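Local structure of succinoglycan biosynthesis protein (Bacillus cereus ATCC 14579, 2QGM) at residues T107-E112 with I165-L170; E123-G128 with A147-M152. The protein is of unproven function but belongs to the erythromycin esterase family, and may be a hydrolase of that kind, despite its naming after succinoglycan biosynthesis. One frame throughout, in Å; residues are numbered along the deposited sequence.

Interaction 1 of 2, residues T107-E112 with I165-L170; sequences TNFAME and IQFIGL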
ATOM      1  N   THR A 107      -4.505  11.521   8.205  1.00 13.79           N
ATOM      2  CA  THR A 107      -5.781  11.767   7.537  1.00 14.90           C
ATOM      3  C   THR A 107      -5.955  11.207   6.131  1.00 14.04           C
ATOM      4  O   THR A 107      -7.077  10.995   5.674  1.00 16.75           O
ATOM      5  CB  THR A 107      -6.022  13.273   7.475  1.00 16.24           C
ATOM      6  OG1 THR A 107      -4.868  13.902   6.900  1.00 17.96           O
ATOM      7  CG2 THR A 107      -6.246  13.836   8.879  1.00 18.36           C
ATOM      8  N   ASN A 108      -4.851  10.985   5.435  1.00 13.29           N
ATOM      9  CA  ASN A 108      -4.926  10.451   4.073  1.00 14.65           C
ATOM     10  C   ASN A 108      -4.605   8.968   4.071  1.00 14.69           C
ATOM     11  O   ASN A 108      -3.522   8.557   4.497  1.00 15.86           O
ATOM     12  CB  ASN A 108      -3.929  11.176   3.167  1.00 14.37           C
ATOM     13  CG  ASN A 108      -4.104  12.676   3.202  1.00 17.14           C
ATOM     14  OD1 ASN A 108      -3.138  13.424   3.358  1.00 18.26           O
ATOM     15  ND2 ASN A 108      -5.342  13.127   3.052  1.00 14.40           N
ATOM     16  N   PHE A 109      -5.543   8.160   3.596  1.00 13.08           N
ATOM     17  CA  PHE A 109      -5.313   6.730   3.538  1.00 13.81           C
ATOM     18  C   PHE A 109      -5.127   6.348   2.071  1.00 15.80           C
ATOM     19  O   PHE A 109      -6.101   6.260   1.315  1.00 15.44           O
ATOM     20  CB  PHE A 109      -6.495   5.973   4.143  1.00 12.74           C
ATOM     21  CG  PHE A 109      -6.295   4.488   4.196  1.00 13.56           C
ATOM     22  CD1 PHE A 109      -5.426   3.917   5.126  1.00 12.18           C
ATOM     23  CD2 PHE A 109      -6.937   3.657   3.276  1.00 12.79           C
ATOM     24  CE1 PHE A 109      -5.195   2.538   5.139  1.00 14.32           C
ATOM     25  CE2 PHE A 109      -6.711   2.282   3.282  1.00 15.72           C
ATOM     26  CZ  PHE A 109      -5.839   1.719   4.210  1.00 13.26           C
ATOM     27  N   ALA A 110      -3.871   6.137   1.677  1.00 15.19           N
ATOM     28  CA  ALA A 110      -3.523   5.775   0.297  1.00 14.25           C
ATOM     29  C   ALA A 110      -3.268   4.276   0.229  1.00 15.64           C
ATOM     30  O   ALA A 110      -2.289   3.777   0.793  1.00 14.00           O
ATOM     31  CB  ALA A 110      -2.279   6.555  -0.152  1.00 17.29           C
HETATM   32  N   MSE A 111      -4.146   3.562  -0.468  1.00 13.99           N
HETATM   33  CA  MSE A 111      -4.050   2.102  -0.552  1.00 16.52           C
HETATM   34  C   MSE A 111      -3.624   1.590  -1.919  1.00 15.81           C
HETATM   35  O   MSE A 111      -3.870   2.230  -2.934  1.00 14.38           O
HETATM   36  CB  MSE A 111      -5.410   1.487  -0.183  1.00 14.89           C
HETATM   37  CG  MSE A 111      -5.427  -0.036  -0.102  1.00 19.01           C
HETATM   38 SE   MSE A 111      -7.189  -0.758   0.248  1.00 25.33          SE
HETATM   39  CE  MSE A 111      -6.838  -1.659   1.895  1.00 23.69           C
ATOM     40  N   GLU A 112      -2.990   0.420  -1.921  1.00 15.26           N
ATOM     41  CA  GLU A 112      -2.548  -0.238  -3.140  1.00 16.65           C
ATOM     42  C   GLU A 112      -3.818  -0.872  -3.699  1.00 16.19           C
ATOM     43  O   GLU A 112      -4.078  -2.067  -3.527  1.00 17.46           O
ATOM     44  CB  GLU A 112      -1.500  -1.314  -2.813  1.00 17.17           C
ATOM     45  CG  GLU A 112      -0.884  -2.000  -4.039  1.00 17.95           C
ATOM     46  CD  GLU A 112       0.018  -3.178  -3.688  1.00 20.31           C
ATOM     47  OE1 GLU A 112       0.378  -3.350  -2.501  1.00 20.49           O
ATOM     48  OE2 GLU A 112       0.376  -3.931  -4.619  1.00 21.49           O
ATOM     49  N   ILE A 165     -11.121  11.665   6.842  1.00 16.57           N
ATOM     50  CA  ILE A 165     -10.141  10.751   6.271  1.00 15.07           C
ATOM     51  C   ILE A 165     -10.430  10.707   4.781  1.00 16.00           C
ATOM     52  O   ILE A 165     -11.589  10.628   4.376  1.00 14.16           O
ATOM     53  CB  ILE A 165     -10.302   9.315   6.825  1.00 15.35           C
ATOM     54  CG1 ILE A 165     -10.027   9.282   8.328  1.00 16.26           C
ATOM     55  CG2 ILE A 165      -9.356   8.366   6.100  1.00 12.68           C
ATOM     56  CD1 ILE A 165     -10.384   7.944   8.973  1.00 15.52           C
ATOM     57  N   GLN A 166      -9.382  10.765   3.968  1.00 15.11           N
ATOM     58  CA  GLN A 166      -9.540  10.700   2.523  1.00 14.94           C
ATOM     59  C   GLN A 166      -9.026   9.331   2.089  1.00 13.89           C
ATOM     60  O   GLN A 166      -7.968   8.887   2.537  1.00 14.76           O
ATOM     61  CB  GLN A 166      -8.714  11.802   1.844  1.00 12.67           C
ATOM     62  CG  GLN A 166      -9.180  13.227   2.161  1.00 16.73           C
ATOM     63  CD  GLN A 166     -10.592  13.501   1.681  1.00 18.41           C
ATOM     64  OE1 GLN A 166     -10.945  13.189   0.541  1.00 18.74           O
ATOM     65  NE2 GLN A 166     -11.407  14.101   2.543  1.00 19.28           N
ATOM     66  N   PHE A 167      -9.782   8.652   1.236  1.00 14.06           N
ATOM     67  CA  PHE A 167      -9.348   7.354   0.740  1.00 12.95           C
ATOM     68  C   PHE A 167      -8.823   7.592  -0.669  1.00 13.58           C
ATOM     69  O   PHE A 167      -9.524   8.181  -1.501  1.00 14.93           O
ATOM     70  CB  PHE A 167     -10.522   6.371   0.694  1.00 13.68           C
ATOM     71  CG  PHE A 167     -10.099   4.950   0.463  1.00 16.92           C
ATOM     72  CD1 PHE A 167      -9.530   4.565  -0.754  1.00 20.00           C
ATOM     73  CD2 PHE A 167     -10.219   4.009   1.473  1.00 19.34           C
ATOM     74  CE1 PHE A 167      -9.084   3.255  -0.948  1.00 21.47           C
ATOM     75  CE2 PHE A 167      -9.778   2.699   1.290  1.00 20.45           C
ATOM     76  CZ  PHE A 167      -9.207   2.318   0.080  1.00 20.84           C
ATOM     77  N   ILE A 168      -7.590   7.155  -0.922  1.00 11.16           N
ATOM     78  CA  ILE A 168      -6.968   7.323  -2.230  1.00 11.70           C
ATOM     79  C   ILE A 168      -6.531   5.967  -2.786  1.00 10.54           C
ATOM     80  O   ILE A 168      -5.853   5.201  -2.097  1.00 10.49           O
ATOM     81  CB  ILE A 168      -5.699   8.224  -2.150  1.00 12.07           C
ATOM     82  CG1 ILE A 168      -6.040   9.591  -1.564  1.00 16.23           C
ATOM     83  CG2 ILE A 168      -5.066   8.359  -3.522  1.00 16.58           C
ATOM     84  CD1 ILE A 168      -5.814   9.677  -0.076  1.00 16.97           C
ATOM     85  N   GLY A 169      -6.925   5.679  -4.024  1.00 11.84           N
ATOM     86  CA  GLY A 169      -6.522   4.439  -4.674  1.00 12.58           C
ATOM     87  C   GLY A 169      -5.272   4.768  -5.473  1.00 12.37           C
ATOM     88  O   GLY A 169      -5.346   5.449  -6.494  1.00 12.65           O
ATOM     89  N   LEU A 170      -4.123   4.296  -5.003  1.00 12.37           N
ATOM     90  CA  LEU A 170      -2.836   4.587  -5.637  1.00 14.36           C
ATOM     91  C   LEU A 170      -2.548   3.905  -6.964  1.00 13.62           C
ATOM     92  O   LEU A 170      -1.852   4.468  -7.812  1.00 14.69           O
ATOM     93  CB  LEU A 170      -1.696   4.195  -4.698  1.00 16.69           C
ATOM     94  CG  LEU A 170      -1.598   4.799  -3.301  1.00 14.11           C
ATOM     95  CD1 LEU A 170      -0.520   4.048  -2.527  1.00 17.98           C
ATOM     96  CD2 LEU A 170      -1.278   6.278  -3.389  1.00 19.86           C
TER
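Strands 108-111 and 166-170 run parallel, their axes 4.7 Å apart at the closest and turned 23° against each other, and five backbone hydrogen bonds join segments 107-112 and 165-170. The shortest runs from Phe-109 N to Gln-166 O at 2.7 Å, nearly along the C=O axis; Ile-168 N instead reaches Phe-109 O from above the carbonyl plane. On one face Phe-109 and Phe-167 lie side by side, each CG anti to its backbone N. They form an offset edge-to-face pair, the Phe-109 edge directed at the Phe-167 face, with planes at 60° and CD2 of Phe-109 3.6 Å from CE2 of Phe-167. Met-111, a selenomethionine, makes a Met-aromatic contact at the edge of that second ring, its SE 3.7 Å from CZ of Phe-167. On the opposite face CB of Ala-110 meets CD2 of Leu-170 at 3.4 Å, tighter than usual for two carbons. Connected through helices 115-127 and 143-157, the strands form a beta-alpha-beta crossover. Strand 166-171 is outermost at this end of the mixed sheet; strand 301-304 pairs with the far side of 108-111. The connecting helices pack over the phenylalanines, and helix 276-297 lies against Ile-168 and Leu-170.

Interaction 2 of 2, residues E123-G128 with A147-M152; sequences EYIQTG and AMIEWM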
ATOM      1  N   GLU A 123     -15.991   7.721  -1.723  1.00 14.77           N
ATOM      2  CA  GLU A 123     -17.385   8.149  -1.676  1.00 15.75           C
ATOM      3  C   GLU A 123     -18.091   7.377  -0.567  1.00 14.94           C
ATOM      4  O   GLU A 123     -18.925   7.931   0.149  1.00 18.52           O
ATOM      5  CB  GLU A 123     -18.079   7.888  -3.015  1.00 17.20           C
ATOM      6  CG  GLU A 123     -19.494   8.441  -3.080  1.00 25.77           C
ATOM      7  CD  GLU A 123     -20.141   8.239  -4.437  1.00 31.50           C
ATOM      8  OE1 GLU A 123     -19.459   8.477  -5.456  1.00 33.08           O
ATOM      9  OE2 GLU A 123     -21.327   7.839  -4.486  1.00 34.50           O
ATOM     10  N   TYR A 124     -17.750   6.099  -0.421  1.00 14.90           N
ATOM     11  CA  TYR A 124     -18.348   5.274   0.623  1.00 14.40           C
ATOM     12  C   TYR A 124     -18.044   5.813   2.020  1.00 15.30           C
ATOM     13  O   TYR A 124     -18.947   5.936   2.859  1.00 14.90           O
ATOM     14  CB  TYR A 124     -17.841   3.832   0.560  1.00 13.30           C
ATOM     15  CG  TYR A 124     -18.465   2.975   1.642  1.00 16.26           C
ATOM     16  CD1 TYR A 124     -19.784   2.558   1.540  1.00 19.69           C
ATOM     17  CD2 TYR A 124     -17.768   2.666   2.810  1.00 18.91           C
ATOM     18  CE1 TYR A 124     -20.402   1.855   2.565  1.00 22.10           C
ATOM     19  CE2 TYR A 124     -18.382   1.965   3.853  1.00 21.21           C
ATOM     20  CZ  TYR A 124     -19.705   1.561   3.718  1.00 22.02           C
ATOM     21  OH  TYR A 124     -20.346   0.860   4.719  1.00 24.54           O
ATOM     22  N   ILE A 125     -16.773   6.113   2.283  1.00 14.81           N
ATOM     23  CA  ILE A 125     -16.408   6.605   3.608  1.00 14.94           C
ATOM     24  C   ILE A 125     -16.815   8.060   3.863  1.00 14.64           C
ATOM     25  O   ILE A 125     -16.729   8.526   4.994  1.00 19.03           O
ATOM     26  CB  ILE A 125     -14.885   6.413   3.903  1.00 14.54           C
ATOM     27  CG1 ILE A 125     -14.028   7.306   3.008  1.00 16.24           C
ATOM     28  CG2 ILE A 125     -14.503   4.952   3.704  1.00 14.83           C
ATOM     29  CD1 ILE A 125     -12.602   7.451   3.534  1.00 16.45           C
ATOM     30  N   GLN A 126     -17.265   8.768   2.829  1.00 16.21           N
ATOM     31  CA  GLN A 126     -17.708  10.154   3.005  1.00 18.12           C
ATOM     32  C   GLN A 126     -19.231  10.221   3.159  1.00 21.75           C
ATOM     33  O   GLN A 126     -19.738  10.987   3.972  1.00 22.21           O
ATOM     34  CB  GLN A 126     -17.321  11.034   1.807  1.00 18.06           C
ATOM     35  CG  GLN A 126     -15.853  11.020   1.448  1.00 17.03           C
ATOM     36  CD  GLN A 126     -14.952  11.602   2.518  1.00 15.69           C
ATOM     37  OE1 GLN A 126     -13.753  11.325   2.535  1.00 19.64           O
ATOM     38  NE2 GLN A 126     -15.512  12.422   3.403  1.00 15.84           N
ATOM     39  N   THR A 127     -19.951   9.401   2.393  1.00 21.92           N
ATOM     40  CA  THR A 127     -21.410   9.425   2.411  1.00 21.44           C
ATOM     41  C   THR A 127     -22.120   8.126   2.783  1.00 22.42           C
ATOM     42  O   THR A 127     -23.322   8.134   3.051  1.00 21.21           O
ATOM     43  CB  THR A 127     -21.950   9.880   1.047  1.00 24.28           C
ATOM     44  OG1 THR A 127     -21.589   8.925   0.043  1.00 23.70           O
ATOM     45  CG2 THR A 127     -21.363  11.233   0.676  1.00 24.87           C
ATOM     46  N   GLY A 128     -21.392   7.014   2.787  1.00 21.08           N
ATOM     47  CA  GLY A 128     -22.003   5.737   3.123  1.00 20.94           C
ATOM     48  C   GLY A 128     -22.735   5.112   1.947  1.00 23.35           C
ATOM     49  O   GLY A 128     -23.522   4.184   2.120  1.00 24.57           O
ATOM     50  N   ALA A 147     -14.008  -4.339   7.576  1.00 15.84           N
ATOM     51  CA  ALA A 147     -14.289  -3.835   8.916  1.00 16.52           C
ATOM     52  C   ALA A 147     -13.592  -2.492   9.100  1.00 16.54           C
ATOM     53  O   ALA A 147     -14.133  -1.595   9.740  1.00 17.04           O
ATOM     54  CB  ALA A 147     -13.804  -4.823   9.969  1.00 16.52           C
HETATM   55  N   MSE A 148     -12.400  -2.348   8.527  1.00 16.87           N
HETATM   56  CA  MSE A 148     -11.658  -1.093   8.634  1.00 16.99           C
HETATM   57  C   MSE A 148     -12.344  -0.008   7.820  1.00 15.65           C
HETATM   58  O   MSE A 148     -12.490   1.115   8.286  1.00 15.17           O
HETATM   59  CB  MSE A 148     -10.215  -1.269   8.157  1.00 16.96           C
HETATM   60  CG  MSE A 148      -9.403   0.023   8.064  1.00 16.36           C
HETATM   61 SE   MSE A 148      -7.633  -0.330   7.410  1.00 22.15          SE
HETATM   62  CE  MSE A 148      -8.057  -0.866   5.606  1.00 14.32           C
ATOM     63  N   ILE A 149     -12.779  -0.349   6.610  1.00 14.90           N
ATOM     64  CA  ILE A 149     -13.446   0.619   5.763  1.00 15.84           C
ATOM     65  C   ILE A 149     -14.707   1.141   6.452  1.00 16.34           C
ATOM     66  O   ILE A 149     -15.029   2.324   6.360  1.00 16.30           O
ATOM     67  CB  ILE A 149     -13.787  -0.006   4.398  1.00 15.55           C
ATOM     68  CG1 ILE A 149     -12.490  -0.413   3.700  1.00 17.33           C
ATOM     69  CG2 ILE A 149     -14.602   0.970   3.553  1.00 18.11           C
ATOM     70  CD1 ILE A 149     -12.671  -1.136   2.386  1.00 21.13           C
ATOM     71  N   GLU A 150     -15.409   0.264   7.159  1.00 17.44           N
ATOM     72  CA  GLU A 150     -16.610   0.685   7.865  1.00 18.70           C
ATOM     73  C   GLU A 150     -16.252   1.649   8.996  1.00 17.93           C
ATOM     74  O   GLU A 150     -16.948   2.637   9.216  1.00 15.95           O
ATOM     75  CB  GLU A 150     -17.359  -0.529   8.405  1.00 19.52           C
ATOM     76  CG  GLU A 150     -17.909  -1.399   7.288  1.00 27.07           C
ATOM     77  CD  GLU A 150     -18.578  -2.644   7.808  1.00 29.64           C
ATOM     78  OE1 GLU A 150     -17.975  -3.311   8.675  1.00 35.21           O
ATOM     79  OE2 GLU A 150     -19.697  -2.959   7.349  1.00 33.17           O
ATOM     80  N   TRP A 151     -15.161   1.368   9.701  1.00 17.31           N
ATOM     81  CA  TRP A 151     -14.729   2.262  10.768  1.00 17.04           C
ATOM     82  C   TRP A 151     -14.417   3.644  10.198  1.00 16.49           C
ATOM     83  O   TRP A 151     -14.743   4.673  10.792  1.00 15.98           O
ATOM     84  CB  TRP A 151     -13.477   1.729  11.467  1.00 17.42           C
ATOM     85  CG  TRP A 151     -12.863   2.772  12.340  1.00 18.61           C
ATOM     86  CD1 TRP A 151     -13.347   3.228  13.526  1.00 18.93           C
ATOM     87  CD2 TRP A 151     -11.729   3.594  12.023  1.00 18.52           C
ATOM     88  NE1 TRP A 151     -12.595   4.290  13.969  1.00 19.69           N
ATOM     89  CE2 TRP A 151     -11.596   4.535  13.065  1.00 19.00           C
ATOM     90  CE3 TRP A 151     -10.818   3.628  10.959  1.00 19.89           C
ATOM     91  CZ2 TRP A 151     -10.588   5.506  13.073  1.00 17.23           C
ATOM     92  CZ3 TRP A 151      -9.814   4.596  10.969  1.00 19.23           C
ATOM     93  CH2 TRP A 151      -9.712   5.519  12.020  1.00 21.21           C
HETATM   94  N   MSE A 152     -13.768   3.672   9.041  1.00 14.44           N
HETATM   95  CA  MSE A 152     -13.423   4.942   8.404  1.00 12.74           C
HETATM   96  C   MSE A 152     -14.695   5.752   8.131  1.00 12.11           C
HETATM   97  O   MSE A 152     -14.736   6.969   8.347  1.00 12.64           O
HETATM   98  CB  MSE A 152     -12.665   4.690   7.096  1.00 15.09           C
HETATM   99  CG  MSE A 152     -11.307   4.033   7.292  1.00 11.21           C
HETATM  100 SE   MSE A 152     -10.332   3.850   5.645  1.00 23.59          SE
HETATM  101  CE  MSE A 152      -8.593   3.464   6.415  1.00 15.85           C
TER
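Ile-149 meets Tyr-124 at about a right angle, and this crossing sets one end of the contact between helices 115-127 and 143-157. Both helices lie in the connection between strands 108-111 and 166-171 and pack together on the sheet face that carries Phe-109 and Phe-167. The Tyr-124 side chain leaves its helix with CG anti to the backbone N (chi1 -180°), which carries the ring across toward the second helix. There the CG2 branch of Ile-149 approaches the ring obliquely, 3.7 Å from CD2 of Tyr-124 and only slightly farther from CE2. Ile-149 can offer that methyl because its CG2 is anti to its own backbone N.

Ile-125 takes the other half of the interface. Its chi1 of 68° puts CG1 in the crowded position between the backbone N and the carbonyl carbon, leaving CG2 to face helix 143-157. That methyl touches three groups: CG2 of Ile-149 at 4.0 Å, the backbone O of Ile-149, and CB of Met-152 at 3.9 Å. Ile-125 and Met-152, a selenomethionine, lie side by side and point the same way, and the extended end of Met-152 runs on toward Phe-109. Here the CA atoms of the two segments come nearest, with CA of Ile-125 5.9 Å from CA of Met-152. The axes of the short helical segments approach to 9.0 Å, at 44° to each other.

No hydrogen bond crosses between the two segments, so methyl, methylene and ring carbons carry the contact. At the margin, the Tyr-124 hydroxyl lies near CG of Glu-150 and is hydrogen-bonded to NZ of Lys-153, the residue after Met-152. Cohesion therefore rests on shape and apolar burial, with that phenol-to-lysine bond adding a polar tie.

Interaction 2 is nested in the chain loop that interaction 1 closes: strand 108-111 leads into helix 115-127, and helix 143-157 leads back to strand 166-171. Both contacts are buried, but interaction 1 lies about 9 Å from the centre of the chain and interaction 2 about 18 Å, centre to centre. The sheet pair is held by directional backbone bonds with side chains added on both faces, whereas the helix pair has apolar side-chain packing alone between its segments. They join where the helices rest on the sheet: CE of Met-152 reaches CG of Phe-109 at 3.4 Å, and Ile-125 packs on Phe-167.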